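Local coordinates for protein glutathione S-transferase (Bombyx mori, PDB 5ZFG) that metabolises the insecticide diazinon in the silkworm and probably acts as a dimeric glutathione transferase of the two-domain GST fold, at residues A7-G11 with A204-I208; L47-Q51 with Y63-S67; S82-P86 with H155-F161. All coordinates share one frame; numbering follows the deposited sequence. Where two conformers were deposited one is given.

Interaction 1: A7-G11 with A204-I208; sequences AVSDG and AMKEI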
loop_
_atom_site.group_PDB
_atom_site.type_symbol
_atom_site.label_atom_id
_atom_site.label_comp_id
_atom_site.label_asym_id
_atom_site.label_seq_id
_atom_site.Cartn_x
_atom_site.Cartn_y
_atom_site.Cartn_z
ATOM N N ALA B 7 0.708 -19.275 2.341
ATOM C CA ALA B 7 -0.439 -18.572 2.909
ATOM C C ALA B 7 -0.763 -19.149 4.281
ATOM O O ALA B 7 -0.259 -20.210 4.655
ATOM C CB ALA B 7 -1.663 -18.688 1.984
ATOM N N VAL B 8 -1.630 -18.453 5.034
ATOM C CA VAL B 8 -2.139 -18.951 6.307
ATOM C C VAL B 8 -3.664 -18.950 6.256
ATOM O O VAL B 8 -4.282 -18.040 5.691
ATOM C CB VAL B 8 -1.588 -18.127 7.499
ATOM C CG1 VAL B 8 -2.199 -16.719 7.573
ATOM C CG2 VAL B 8 -1.782 -18.881 8.804
ATOM N N SER B 9 -4.264 -19.979 6.861
ATOM C CA SER B 9 -5.682 -20.288 6.694
ATOM C C SER B 9 -6.625 -19.243 7.267
ATOM O O SER B 9 -7.791 -19.197 6.857
ATOM C CB SER B 9 -5.983 -21.637 7.352
ATOM O OG SER B 9 -5.755 -21.545 8.752
ATOM N N ASP B 10 -6.171 -18.413 8.205
ATOM C CA ASP B 10 -7.044 -17.444 8.849
ATOM C C ASP B 10 -6.607 -16.002 8.597
ATOM O O ASP B 10 -7.038 -15.095 9.317
ATOM C CB ASP B 10 -7.125 -17.729 10.351
ATOM C CG ASP B 10 -5.765 -17.683 11.043
ATOM O OD1 ASP B 10 -4.720 -17.492 10.369
ATOM O OD2 ASP B 10 -5.745 -17.844 12.282
ATOM N N GLY B 11 -5.770 -15.764 7.590
ATOM C CA GLY B 11 -5.202 -14.448 7.379
ATOM C C GLY B 11 -5.799 -13.725 6.192
ATOM O O GLY B 11 -5.680 -14.168 5.050
ATOM N N ALA B 204 -12.191 -19.206 6.785
ATOM C CA ALA B 204 -11.385 -18.469 7.753
ATOM C C ALA B 204 -12.252 -17.895 8.868
ATOM O O ALA B 204 -11.848 -17.909 10.034
ATOM C CB ALA B 204 -10.619 -17.341 7.060
ATOM N N MET B 205 -13.434 -17.363 8.524
ATOM C CA MET B 205 -14.301 -16.767 9.540
ATOM C C MET B 205 -14.612 -17.767 10.640
ATOM O O MET B 205 -14.578 -17.423 11.830
ATOM C CB MET B 205 -15.601 -16.246 8.918
ATOM C CG MET B 205 -16.497 -15.471 9.915
ATOM S SD MET B 205 -17.952 -14.773 9.097
ATOM C CE MET B 205 -18.986 -16.240 8.950
ATOM N N LYS B 206 -14.899 -19.022 10.263
ATOM C CA LYS B 206 -15.182 -20.039 11.273
ATOM C C LYS B 206 -13.960 -20.324 12.139
ATOM O O LYS B 206 -14.105 -20.623 13.332
ATOM C CB LYS B 206 -15.680 -21.326 10.614
ATOM C CG LYS B 206 -16.995 -21.193 9.843
ATOM C CD LYS B 206 -18.174 -20.783 10.740
ATOM C CE LYS B 206 -18.264 -21.615 12.026
ATOM N NZ LYS B 206 -18.249 -23.090 11.777
ATOM N N GLU B 207 -12.753 -20.228 11.574
ATOM C CA GLU B 207 -11.552 -20.376 12.394
ATOM C C GLU B 207 -11.397 -19.201 13.349
ATOM O O GLU B 207 -11.144 -19.385 14.544
ATOM C CB GLU B 207 -10.312 -20.507 11.509
ATOM C CG GLU B 207 -10.196 -21.840 10.819
ATOM C CD GLU B 207 -8.866 -22.010 10.100
ATOM O OE1 GLU B 207 -7.920 -21.257 10.404
ATOM O OE2 GLU B 207 -8.774 -22.901 9.231
ATOM N N ILE B 208 -11.546 -17.981 12.832
ATOM C CA ILE B 208 -11.447 -16.785 13.661
ATOM C C ILE B 208 -12.517 -16.789 14.747
ATOM O O ILE B 208 -12.295 -16.277 15.852
ATOM C CB ILE B 208 -11.520 -15.539 12.759
ATOM C CG1 ILE B 208 -10.306 -15.521 11.829
ATOM C CG2 ILE B 208 -11.608 -14.245 13.581
ATOM C CD1 ILE B 208 -10.394 -14.508 10.716
HETATM O O HOH W 1 -6.036 -21.057 12.624
#
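Ser-9 and Asp-10 meet Ala-204, Glu-207 and Ile-208 in a small surface contact between the loop that follows strand 3-7 and the last turn of helix 195-208, joining the thioredoxin-like domain to the end of the helical domain. Its polar part is a bond from Ser-9 OG to Glu-207 OE1 (2.7 Å), received on the syn lone pair of that oxygen. The glutamate reaches it with its chain extended beyond CG (chi2 -172°). The same OE1 lies 4.5 Å from Asp-10 OD2, a pairing of like charges that water 1 bridges by donating to both oxygens, at 2.9 Å to Glu-207 OE1 and more weakly to Asp-10 OD2; the water probably eases the repulsion. Beside this polar link, the methyl CB of Ala-204 sits 3.4 Å from the carbonyl oxygen Ser-9 O, and the tip of Ile-208, CD1, comes within 3.7 Å of Asp-10 O. Were Ser-9 replaced by an alanine, Glu-207 OE1 would probably lose its hydroxyl partner and keep water 1, leaving the carboxylate freer to turn. Val-8 to Gly-11 form a type I turn, with Gly-11 as N-cap of helix 12-23. Ala-204 also rests on Leu-15 of that helix, while Met-205 and Ile-208 pack against helix 160-172, so the end of helix 195-208 lies against both helices.

Interaction 2: L47-Q51 with Y63-S67; sequences LMNPQ and YLSES. With ACT (acetate ion), chain H.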
loop_
_atom_site.group_PDB
_atom_site.type_symbol
_atom_site.label_atom_id
_atom_site.label_comp_id
_atom_site.label_asym_id
_atom_site.label_seq_id
_atom_site.Cartn_x
_atom_site.Cartn_y
_atom_site.Cartn_z
ATOM N N LEU B 47 14.389 -16.447 2.559
ATOM C CA LEU B 47 14.877 -16.442 1.179
ATOM C C LEU B 47 13.807 -15.954 0.215
ATOM O O LEU B 47 14.119 -15.317 -0.799
ATOM C CB LEU B 47 15.320 -17.842 0.755
ATOM C CG LEU B 47 16.723 -18.324 1.105
ATOM C CD1 LEU B 47 16.860 -19.775 0.662
ATOM C CD2 LEU B 47 17.771 -17.446 0.428
ATOM N N MET B 48 12.546 -16.261 0.503
ATOM C CA MET B 48 11.438 -15.823 -0.333
ATOM C C MET B 48 10.926 -14.448 0.071
ATOM O O MET B 48 10.666 -13.604 -0.796
ATOM C CB MET B 48 10.303 -16.843 -0.268
ATOM C CG MET B 48 10.639 -18.207 -0.855
ATOM S SD MET B 48 9.183 -19.277 -0.932
ATOM C CE MET B 48 8.831 -19.495 0.820
ATOM N N ASN B 49 10.776 -14.208 1.375
ATOM C CA ASN B 49 10.244 -12.948 1.886
ATOM C C ASN B 49 11.087 -12.488 3.068
ATOM O O ASN B 49 10.831 -12.884 4.215
ATOM C CB ASN B 49 8.783 -13.071 2.305
ATOM C CG ASN B 49 8.221 -11.735 2.725
ATOM O OD1 ASN B 49 8.858 -10.713 2.477
ATOM N ND2 ASN B 49 7.042 -11.722 3.333
ATOM N N PRO B 50 12.076 -11.622 2.838
ATOM C CA PRO B 50 12.890 -11.118 3.959
ATOM C C PRO B 50 12.085 -10.371 5.012
ATOM O O PRO B 50 12.585 -10.167 6.127
ATOM C CB PRO B 50 13.907 -10.197 3.271
ATOM C CG PRO B 50 13.262 -9.803 1.992
ATOM C CD PRO B 50 12.453 -11.010 1.553
ATOM N N GLN B 51 10.841 -9.981 4.712
ATOM C CA GLN B 51 9.978 -9.346 5.700
ATOM C C GLN B 51 9.349 -10.339 6.678
ATOM O O GLN B 51 8.773 -9.903 7.680
ATOM C CB GLN B 51 8.880 -8.534 4.987
ATOM C CG GLN B 51 9.405 -7.407 4.096
ATOM C CD GLN B 51 8.348 -6.889 3.105
ATOM O OE1 GLN B 51 8.508 -7.033 1.895
ATOM N NE2 GLN B 51 7.259 -6.312 3.625
ATOM N N TYR B 63 10.009 -14.379 -6.456
ATOM C CA TYR B 63 9.414 -14.294 -5.122
ATOM C C TYR B 63 8.828 -12.904 -4.912
ATOM O O TYR B 63 9.554 -11.906 -4.950
ATOM C CB TYR B 63 10.445 -14.582 -4.032
ATOM C CG TYR B 63 11.144 -15.923 -4.175
ATOM C CD1 TYR B 63 10.441 -17.054 -4.576
ATOM C CD2 TYR B 63 12.505 -16.049 -3.923
ATOM C CE1 TYR B 63 11.074 -18.286 -4.712
ATOM C CE2 TYR B 63 13.147 -17.277 -4.054
ATOM C CZ TYR B 63 12.423 -18.388 -4.450
ATOM O OH TYR B 63 13.046 -19.616 -4.582
ATOM N N LEU B 64 7.527 -12.839 -4.651
ATOM C CA LEU B 64 6.850 -11.556 -4.494
ATOM C C LEU B 64 6.009 -11.597 -3.227
ATOM O O LEU B 64 5.067 -12.388 -3.140
ATOM C CB LEU B 64 5.986 -11.262 -5.726
ATOM C CG LEU B 64 5.167 -9.972 -5.691
ATOM C CD1 LEU B 64 6.111 -8.777 -5.687
ATOM C CD2 LEU B 64 4.199 -9.915 -6.873
ATOM N N SER B 65 6.342 -10.747 -2.253
ATOM C CA SER B 65 5.515 -10.557 -1.068
ATOM C C SER B 65 4.672 -9.290 -1.234
ATOM O O SER B 65 4.658 -8.680 -2.310
ATOM C CB SER B 65 6.382 -10.497 0.195
ATOM O OG SER B 65 7.118 -9.281 0.270
ATOM N N GLU B 66 3.982 -8.891 -0.144
ATOM C CA GLU B 66 2.971 -7.832 -0.086
ATOM C C GLU B 66 1.726 -8.204 -0.892
ATOM O O GLU B 66 1.734 -8.148 -2.130
ATOM C CB GLU B 66 3.544 -6.484 -0.558
ATOM C CG GLU B 66 4.618 -5.946 0.381
ATOM C CD GLU B 66 4.063 -5.308 1.644
ATOM O OE1 GLU B 66 2.831 -5.148 1.776
ATOM O OE2 GLU B 66 4.874 -4.942 2.532
ATOM N N SER B 67 0.642 -8.549 -0.183
ATOM C CA SER B 67 -0.549 -9.095 -0.846
ATOM C C SER B 67 -1.137 -8.134 -1.890
ATOM O O SER B 67 -1.616 -8.584 -2.944
ATOM C CB SER B 67 -1.606 -9.489 0.198
ATOM O OG SER B 67 -2.093 -8.392 0.949
HETATM C C ACT H . 0.270 -8.210 3.473
HETATM O O ACT H . -0.575 -7.409 3.009
HETATM O OXT ACT H . 0.806 -9.003 2.665
HETATM C CH3 ACT H . 0.622 -8.228 4.935
HETATM O O HOH W 2 11.070 -11.490 -2.360
#
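Leu-47, at the end of helix 43-48, places its carbonyl O 3.6 Å from Tyr-63 CD2, oblique to the ring. Met-48 does most of the apolar work: its CG stands over the centre of the Tyr-63 ring, 3.8 Å from the centroid and 7° off the normal, a CH-pi contact, and SD follows at an oblique angle as a Met-aromatic contact. Water 2 donates to both Met-48 O and Tyr-63 O, tying the two backbones together. In Asn-49, CG is anti to the backbone N (chi1 -175°), which lays the amide against Ser-65 CB. There OD1 receives Gln-51 N from above its carbonyl plane (3.1 Å), making an Asx turn, while ND2 is bonded to Glu-53 O. Ser-65 OG lies within weak bonding distance of either oxygen, Asn-49 OD1 (3.2 Å) or Gln-51 OE1 (3.1 Å). Beyond Pro-50, Gln-51 sends NE2 to Glu-66 OE2 (3.0 Å, 156°), which it meets on the anti side, tilted out of the carboxylate plane. The second subunit adds Tyr-142 and His-97 at Gln-51 OE1, the same His-97 weakly at Ser-65 OG, and Ser-104 at Glu-66 OE2, so these polar ends are shared across the dimer. Glu-66 is the N-cap of helix 67-78, and the next residue, Ser-67, grips an acetate, probably from the crystallisation liquor, with its N (2.9 Å to OXT) and its OG (2.7 Å to O). Carboxylate binding at this helix start is consistent with the glutathione site of the thioredoxin-like GST domain, where relatives hold the gamma-glutamyl alpha-carboxylate.

Interaction 3: S82-P86 with H155-F161; sequences SPLYP and HLTIADF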
loop_
_atom_site.group_PDB
_atom_site.type_symbol
_atom_site.label_atom_id
_atom_site.label_comp_id
_atom_site.label_asym_id
_atom_site.label_seq_id
_atom_site.Cartn_x
_atom_site.Cartn_y
_atom_site.Cartn_z
ATOM N N SER B 82 -8.449 -8.133 -17.950
ATOM C CA SER B 82 -9.611 -8.453 -17.123
ATOM C C SER B 82 -10.161 -7.207 -16.428
ATOM O O SER B 82 -9.392 -6.374 -15.935
ATOM C CB SER B 82 -9.263 -9.499 -16.067
ATOM O OG SER B 82 -10.324 -9.630 -15.128
ATOM N N PRO B 83 -11.489 -7.087 -16.341
ATOM C CA PRO B 83 -12.091 -5.997 -15.565
ATOM C C PRO B 83 -11.831 -6.102 -14.074
ATOM O O PRO B 83 -12.132 -5.143 -13.349
ATOM C CB PRO B 83 -13.591 -6.133 -15.861
ATOM C CG PRO B 83 -13.684 -7.018 -17.057
ATOM C CD PRO B 83 -12.509 -7.939 -16.971
ATOM N N LEU B 84 -11.299 -7.227 -13.594
ATOM C CA LEU B 84 -10.918 -7.319 -12.186
ATOM C C LEU B 84 -9.804 -6.326 -11.842
ATOM O O LEU B 84 -9.627 -5.994 -10.667
ATOM C CB LEU B 84 -10.477 -8.746 -11.853
ATOM C CG LEU B 84 -10.538 -9.267 -10.418
ATOM C CD1 LEU B 84 -11.957 -9.319 -9.874
ATOM C CD2 LEU B 84 -9.926 -10.643 -10.337
ATOM N N TYR B 85 -9.059 -5.846 -12.839
ATOM C CA TYR B 85 -8.059 -4.789 -12.637
ATOM C C TYR B 85 -8.024 -3.936 -13.897
ATOM O O TYR B 85 -7.189 -4.143 -14.788
ATOM C CB TYR B 85 -6.678 -5.376 -12.329
ATOM C CG TYR B 85 -5.643 -4.404 -11.756
ATOM C CD1 TYR B 85 -6.024 -3.258 -11.061
ATOM C CD2 TYR B 85 -4.284 -4.655 -11.918
ATOM C CE1 TYR B 85 -5.068 -2.370 -10.537
ATOM C CE2 TYR B 85 -3.318 -3.802 -11.383
ATOM C CZ TYR B 85 -3.712 -2.652 -10.700
ATOM O OH TYR B 85 -2.727 -1.816 -10.199
ATOM N N PRO B 86 -8.923 -2.960 -14.003
ATOM C CA PRO B 86 -9.041 -2.189 -15.246
ATOM C C PRO B 86 -7.744 -1.501 -15.638
ATOM O O PRO B 86 -6.942 -1.099 -14.793
ATOM C CB PRO B 86 -10.129 -1.160 -14.920
ATOM C CG PRO B 86 -10.895 -1.742 -13.777
ATOM C CD PRO B 86 -9.892 -2.523 -12.982
ATOM N N HIS B 155 -18.554 -3.284 -11.004
ATOM C CA HIS B 155 -18.221 -4.694 -11.106
ATOM C C HIS B 155 -17.126 -5.010 -10.095
ATOM O O HIS B 155 -16.437 -4.111 -9.596
ATOM C CB HIS B 155 -17.757 -5.063 -12.520
ATOM C CG HIS B 155 -16.517 -4.346 -12.946
ATOM N ND1 HIS B 155 -16.545 -3.164 -13.652
ATOM C CD2 HIS B 155 -15.210 -4.641 -12.757
ATOM C CE1 HIS B 155 -15.307 -2.763 -13.884
ATOM N NE2 HIS B 155 -14.479 -3.642 -13.350
ATOM N N LEU B 156 -16.973 -6.302 -9.814
ATOM C CA LEU B 156 -15.949 -6.776 -8.884
ATOM C C LEU B 156 -14.547 -6.453 -9.396
ATOM O O LEU B 156 -14.259 -6.592 -10.591
ATOM C CB LEU B 156 -16.093 -8.288 -8.680
ATOM C CG LEU B 156 -15.293 -8.932 -7.534
ATOM C CD1 LEU B 156 -15.910 -8.612 -6.187
ATOM C CD2 LEU B 156 -15.129 -10.438 -7.716
ATOM N N THR B 157 -13.674 -5.988 -8.487
ATOM C CA THR B 157 -12.261 -5.777 -8.804
ATOM C C THR B 157 -11.405 -6.334 -7.667
ATOM O O THR B 157 -11.912 -6.699 -6.604
ATOM C CB THR B 157 -11.913 -4.296 -9.020
ATOM O OG1 THR B 157 -12.100 -3.574 -7.799
ATOM C CG2 THR B 157 -12.771 -3.655 -10.123
ATOM N N ILE B 158 -10.083 -6.379 -7.881
ATOM C CA ILE B 158 -9.204 -6.846 -6.807
ATOM C C ILE B 158 -9.295 -5.950 -5.575
ATOM O O ILE B 158 -8.902 -6.369 -4.490
ATOM C CB ILE B 158 -7.721 -6.980 -7.248
ATOM C CG1 ILE B 158 -7.137 -5.665 -7.790
ATOM C CG2 ILE B 158 -7.519 -8.162 -8.233
ATOM C CD1 ILE B 158 -5.621 -5.759 -8.080
ATOM N N ALA B 159 -9.787 -4.713 -5.716
ATOM C CA ALA B 159 -9.954 -3.859 -4.544
ATOM C C ALA B 159 -10.983 -4.430 -3.576
ATOM O O ALA B 159 -10.923 -4.157 -2.370
ATOM C CB ALA B 159 -10.363 -2.448 -4.979
ATOM N N ASP B 160 -11.919 -5.244 -4.072
ATOM C CA ASP B 160 -12.973 -5.755 -3.204
ATOM C C ASP B 160 -12.453 -6.777 -2.195
ATOM O O ASP B 160 -12.880 -6.764 -1.039
ATOM C CB ASP B 160 -14.083 -6.370 -4.046
ATOM C CG ASP B 160 -14.902 -5.324 -4.730
ATOM O OD1 ASP B 160 -15.654 -4.631 -4.006
ATOM O OD2 ASP B 160 -14.749 -5.156 -5.962
ATOM N N PHE B 161 -11.553 -7.670 -2.612
ATOM C CA PHE B 161 -11.177 -8.791 -1.749
ATOM C C PHE B 161 -10.567 -8.346 -0.431
ATOM O O PHE B 161 -11.017 -8.836 0.619
ATOM C CB PHE B 161 -10.241 -9.770 -2.476
ATOM C CG PHE B 161 -10.800 -10.309 -3.754
ATOM C CD1 PHE B 161 -12.069 -10.882 -3.794
ATOM C CD2 PHE B 161 -10.058 -10.228 -4.929
ATOM C CE1 PHE B 161 -12.593 -11.355 -4.999
ATOM C CE2 PHE B 161 -10.563 -10.713 -6.133
ATOM C CZ PHE B 161 -11.839 -11.275 -6.164
#
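Over one face of the Tyr-85 ring lies Ile-158 CD1, 4.0 Å from the centroid and shifted toward the rim. The tyrosine hydroxyl is bonded to Asn-96. His-155 instead offers its edge: near the ring plane, NE2 makes a weak, bent bond to Pro-83 O (2.8 Å, 128°), and Pro-86 CG lies beside the same edge. The Phe-161 ring has Thr-157 O over one face, and its CZ is approached obliquely by Leu-84 CD1. A firmer tie runs between the backbones, Ile-158 N to Leu-84 O (2.8 Å, 155°). Leu-84 has CG anti to its N (chi1 -157°), which places CG 3.9 Å from Ile-158 CG2; from there CD1 reaches to 3.6 Å from Leu-156 O. The turn Ser-82 to Tyr-85 is braced by Ser-82 OG, which accepts Leu-84 N in an ST turn. In the other segment, Asp-160 OD1 takes Ala-151 N and Trp-186 NE1, while its OD2 accepts Thr-157 N (2.9 Å) and Thr-157 OG1 weakly receives Ala-159 N. Thr-157 and Asp-160 thus form a capping box at the start of helix 160-172, a hallmark of the GST helical domain, here docked on the linker between the two domains.

The three contacts lie well apart, their centres 20 Å (interactions 1 and 2), 22 Å (1 and 3) and 23 Å (2 and 3) from each other, with nearest atoms about 8, 9 and 7 Å apart. Interactions 1 and 3 stand on opposite sides of the chain's centre, and both join the thioredoxin-like part of the chain or its linker to the helical domain; interaction 2 lies within the thioredoxin-like domain and faces the second subunit. Helix 12-23 is common to all three: it touches Ala-204, Ser-67 and Phe-161. Helix 67-78 starts at the acetate of interaction 2, which probably marks part of the glutathione site, and, at Cys-75, meets Tyr-85 and Ile-158 of interaction 3.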